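Local coordinates for putative peptidoglycan-binding/hydrolysing protein (Peptoclostridium difficile, PDB 5TV7) that probably binds, and may hydrolyse, bacterial cell-wall peptidoglycan, and holds glutamine hydroxamate in a pocket formed largely by its C-terminal, putative peptidoglycan-binding part, at residues 124-132 with 142-152. Sequence-based numbering, arbitrary orientation.
Sequences MLTLLGYNV and TYNAVVSFQKK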
loop_
_atom_site.group_PDB
_atom_site.type_symbol
_atom_site.label_atom_id
_atom_site.label_comp_id
_atom_site.label_asym_id
_atom_site.label_seq_id
_atom_site.Cartn_x
_atom_site.Cartn_y
_atom_site.Cartn_z
HETATM N N MSE A 124 2.984 -2.769 -1.579
HETATM C CA MSE A 124 4.163 -3.615 -1.336
HETATM C C MSE A 124 4.193 -4.189 0.069
HETATM O O MSE A 124 4.501 -5.373 0.258
HETATM C CB MSE A 124 5.419 -2.802 -1.649
HETATM C CG MSE A 124 5.514 -2.627 -3.160
HETATM SE SE MSE A 124 7.242 -1.859 -3.673
HETATM C CE MSE A 124 6.908 -0.055 -3.044
ATOM N N LEU A 125 3.865 -3.370 1.063
ATOM C CA LEU A 125 3.826 -3.838 2.461
ATOM C C LEU A 125 2.760 -4.924 2.609
ATOM O O LEU A 125 2.994 -5.956 3.257
ATOM C CB LEU A 125 3.558 -2.683 3.417
ATOM C CG LEU A 125 4.682 -1.674 3.587
ATOM C CD1 LEU A 125 4.164 -0.399 4.239
ATOM C CD2 LEU A 125 5.814 -2.271 4.410
ATOM N N THR A 126 1.613 -4.719 1.964
ATOM C CA THR A 126 0.546 -5.716 2.014
ATOM C C THR A 126 0.987 -7.056 1.382
ATOM O O THR A 126 0.660 -8.115 1.918
ATOM C CB THR A 126 -0.753 -5.192 1.394
ATOM O OG1 THR A 126 -1.138 -3.990 2.072
ATOM C CG2 THR A 126 -1.855 -6.209 1.533
ATOM N N LEU A 127 1.743 -7.008 0.277
ATOM C CA LEU A 127 2.278 -8.236 -0.343
ATOM C C LEU A 127 3.202 -9.010 0.590
ATOM O O LEU A 127 3.284 -10.229 0.498
ATOM C CB LEU A 127 3.055 -7.934 -1.625
ATOM C CG LEU A 127 2.264 -7.718 -2.898
ATOM C CD1 LEU A 127 3.176 -7.175 -3.987
ATOM C CD2 LEU A 127 1.615 -9.031 -3.329
ATOM N N LEU A 128 3.911 -8.298 1.456
ATOM C CA LEU A 128 4.832 -8.919 2.407
ATOM C C LEU A 128 4.159 -9.366 3.688
ATOM O O LEU A 128 4.831 -9.845 4.605
ATOM C CB LEU A 128 5.980 -7.976 2.719
ATOM C CG LEU A 128 6.833 -7.646 1.501
ATOM C CD1 LEU A 128 7.928 -6.680 1.906
ATOM C CD2 LEU A 128 7.426 -8.911 0.885
ATOM N N GLY A 129 2.838 -9.178 3.750
ATOM C CA GLY A 129 2.021 -9.620 4.857
ATOM C C GLY A 129 1.571 -8.577 5.858
ATOM O O GLY A 129 0.787 -8.903 6.746
ATOM N N TYR A 130 2.045 -7.335 5.735
ATOM C CA TYR A 130 1.685 -6.295 6.708
ATOM C C TYR A 130 0.234 -5.880 6.556
ATOM O O TYR A 130 -0.328 -5.856 5.445
ATOM C CB TYR A 130 2.646 -5.093 6.636
ATOM C CG TYR A 130 4.051 -5.528 6.968
ATOM C CD1 TYR A 130 4.488 -5.607 8.300
ATOM C CD2 TYR A 130 4.911 -5.970 5.968
ATOM C CE1 TYR A 130 5.759 -6.069 8.608
ATOM C CE2 TYR A 130 6.181 -6.435 6.272
ATOM C CZ TYR A 130 6.593 -6.483 7.590
ATOM O OH TYR A 130 7.843 -6.961 7.858
ATOM N N ASN A 131 -0.370 -5.576 7.692
ATOM C CA ASN A 131 -1.732 -5.163 7.741
ATOM C C ASN A 131 -1.763 -3.631 7.793
ATOM O O ASN A 131 -1.493 -3.013 8.823
ATOM C CB ASN A 131 -2.388 -5.809 8.954
ATOM C CG ASN A 131 -3.881 -5.626 8.977
ATOM O OD1 ASN A 131 -4.414 -4.691 8.396
ATOM N ND2 ASN A 131 -4.564 -6.512 9.675
ATOM N N VAL A 132 -2.005 -3.035 6.633
ATOM C CA VAL A 132 -2.143 -1.594 6.492
ATOM C C VAL A 132 -3.335 -1.451 5.575
ATOM O O VAL A 132 -3.609 -2.347 4.775
ATOM C CB VAL A 132 -0.924 -0.919 5.816
ATOM C CG1 VAL A 132 0.359 -1.283 6.523
ATOM C CG2 VAL A 132 -0.801 -1.300 4.343
ATOM N N THR A 142 0.299 2.277 8.768
ATOM C CA THR A 142 1.398 2.291 7.811
ATOM C C THR A 142 2.709 2.520 8.554
ATOM O O THR A 142 3.703 1.875 8.252
ATOM C CB THR A 142 1.233 3.373 6.712
ATOM O OG1 THR A 142 -0.010 3.181 6.014
ATOM C CG2 THR A 142 2.373 3.290 5.704
ATOM N N TYR A 143 2.700 3.440 9.510
ATOM C CA TYR A 143 3.884 3.723 10.311
ATOM C C TYR A 143 4.356 2.461 11.020
ATOM O O TYR A 143 5.523 2.108 10.913
ATOM C CB TYR A 143 3.624 4.849 11.321
ATOM C CG TYR A 143 4.768 5.073 12.296
ATOM C CD1 TYR A 143 5.847 5.896 11.959
ATOM C CD2 TYR A 143 4.789 4.445 13.540
ATOM C CE1 TYR A 143 6.901 6.099 12.836
ATOM C CE2 TYR A 143 5.847 4.632 14.424
ATOM C CZ TYR A 143 6.902 5.467 14.068
ATOM O OH TYR A 143 7.966 5.679 14.925
ATOM N N ASN A 144 3.440 1.770 11.708
ATOM C CA ASN A 144 3.791 0.542 12.444
ATOM C C ASN A 144 4.357 -0.521 11.524
ATOM O O ASN A 144 5.332 -1.181 11.878
ATOM C CB ASN A 144 2.586 -0.030 13.194
ATOM C CG ASN A 144 2.046 0.916 14.257
ATOM O OD1 ASN A 144 2.748 1.797 14.753
ATOM N ND2 ASN A 144 0.783 0.730 14.611
ATOM N N ALA A 145 3.770 -0.654 10.334
ATOM C CA ALA A 145 4.215 -1.634 9.367
ATOM C C ALA A 145 5.621 -1.301 8.875
ATOM O O ALA A 145 6.475 -2.184 8.815
ATOM C CB ALA A 145 3.242 -1.719 8.207
ATOM N N VAL A 146 5.869 -0.025 8.576
ATOM C CA VAL A 146 7.169 0.410 8.102
ATOM C C VAL A 146 8.242 0.154 9.167
ATOM O O VAL A 146 9.299 -0.388 8.856
ATOM C CB VAL A 146 7.144 1.886 7.667
ATOM C CG1 VAL A 146 8.542 2.399 7.382
ATOM C CG2 VAL A 146 6.257 2.063 6.433
ATOM N N VAL A 147 7.970 0.520 10.414
ATOM C CA VAL A 147 8.918 0.259 11.527
ATOM C C VAL A 147 9.194 -1.246 11.643
ATOM O O VAL A 147 10.358 -1.655 11.740
ATOM C CB VAL A 147 8.390 0.832 12.864
ATOM C CG1 VAL A 147 9.197 0.338 14.071
ATOM C CG2 VAL A 147 8.373 2.358 12.809
ATOM N N SER A 148 8.135 -2.063 11.600
ATOM C CA SER A 148 8.285 -3.524 11.692
ATOM C C SER A 148 9.118 -4.085 10.545
ATOM O O SER A 148 9.980 -4.939 10.746
ATOM C CB SER A 148 6.918 -4.219 11.696
ATOM O OG SER A 148 6.198 -3.907 12.865
ATOM N N PHE A 149 8.807 -3.624 9.338
ATOM C CA PHE A 149 9.530 -4.014 8.141
ATOM C C PHE A 149 10.992 -3.648 8.264
ATOM O O PHE A 149 11.870 -4.456 7.984
ATOM C CB PHE A 149 8.909 -3.351 6.900
ATOM C CG PHE A 149 9.702 -3.552 5.641
ATOM C CD1 PHE A 149 9.594 -4.724 4.918
ATOM C CD2 PHE A 149 10.544 -2.554 5.166
ATOM C CE1 PHE A 149 10.320 -4.909 3.736
ATOM C CE2 PHE A 149 11.264 -2.726 3.989
ATOM C CZ PHE A 149 11.160 -3.907 3.280
ATOM N N GLN A 150 11.253 -2.422 8.688
ATOM C CA GLN A 150 12.627 -1.964 8.852
ATOM C C GLN A 150 13.384 -2.805 9.876
ATOM O O GLN A 150 14.554 -3.162 9.655
ATOM C CB GLN A 150 12.647 -0.478 9.215
ATOM C CG GLN A 150 12.281 0.396 8.037
ATOM C CD GLN A 150 11.948 1.820 8.412
ATOM O OE1 GLN A 150 11.517 2.101 9.532
ATOM N NE2 GLN A 150 12.095 2.723 7.450
ATOM N N LYS A 151 12.730 -3.136 10.988
ATOM C CA LYS A 151 13.386 -3.977 11.992
ATOM C C LYS A 151 13.654 -5.368 11.433
ATOM O O LYS A 151 14.742 -5.900 11.598
ATOM C CB LYS A 151 12.569 -4.073 13.271
ATOM C CG LYS A 151 12.592 -2.794 14.098
ATOM C CD LYS A 151 11.657 -2.898 15.298
ATOM C CE LYS A 151 11.767 -1.684 16.216
ATOM N NZ LYS A 151 10.787 -1.798 17.337
ATOM N N LYS A 152 12.683 -5.937 10.734
ATOM C CA LYS A 152 12.861 -7.259 10.169
ATOM C C LYS A 152 14.061 -7.332 9.222
ATOM O O LYS A 152 14.815 -8.310 9.256
ATOM C CB LYS A 152 11.596 -7.726 9.428
ATOM C CG LYS A 152 11.728 -9.103 8.764
ATOM C CD LYS A 152 10.391 -9.617 8.246
ATOM C CE LYS A 152 10.502 -11.031 7.690
ATOM N NZ LYS A 152 9.190 -11.538 7.179
HETATM O O HOH W 1 7.705 -9.352 6.092
#
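V132, Y130 and L125 close around A145 at the tight end of this contact, where the end of helix 116-127 and the loop after it pack against helix 140-152. V132 CG1 presses on A145 CB at 3.4 Å, shorter than usual for two carbons; the small alanine lets the loop come this near. Y130 CB touches the same methyl, and its ring runs on along the helix, one face over A145 O. L125 enters as a knob into the hole formed by T142, A145, V146 and F149: CD1 lies 3.9 Å from V146 CG2, while CD2 meets F149 CB. With chi1 at 172°, which sets CG beside the carbonyl carbon, the F149 ring reaches past L125 to L128, whose CD1 comes within 3.5 Å of F149 CE1. The two aromatic side chains cross at about a right angle, Y130 CE2 at the edge of the F149 ring; beyond, F149 packs on L169 and L172 of helix 163-173. A Schellman motif at G129 ends helix 116-127, and the chain after it lays Y130 on helix 140-152. Toward solvent the packing thins: S148 CB touches Y130 CE1, and the extended K152 passes its CD 3.7 Å from Y130 OH. There one water joins the segments, donating to L128 O, accepting from K152 NZ at 2.9 Å and bonding Y130 OH at 3.0 Å. On the other side of helix 140-152, Q150 touches the bound glutamine hydroxamate and bonds to T165 and G159. The contact is thus mainly apolar packing of a helix end and its following loop on helix 140-152 within the putative peptidoglycan-binding domain, in which side-chain packing does the direct joining and polar linkage is left to a water on the solvent side.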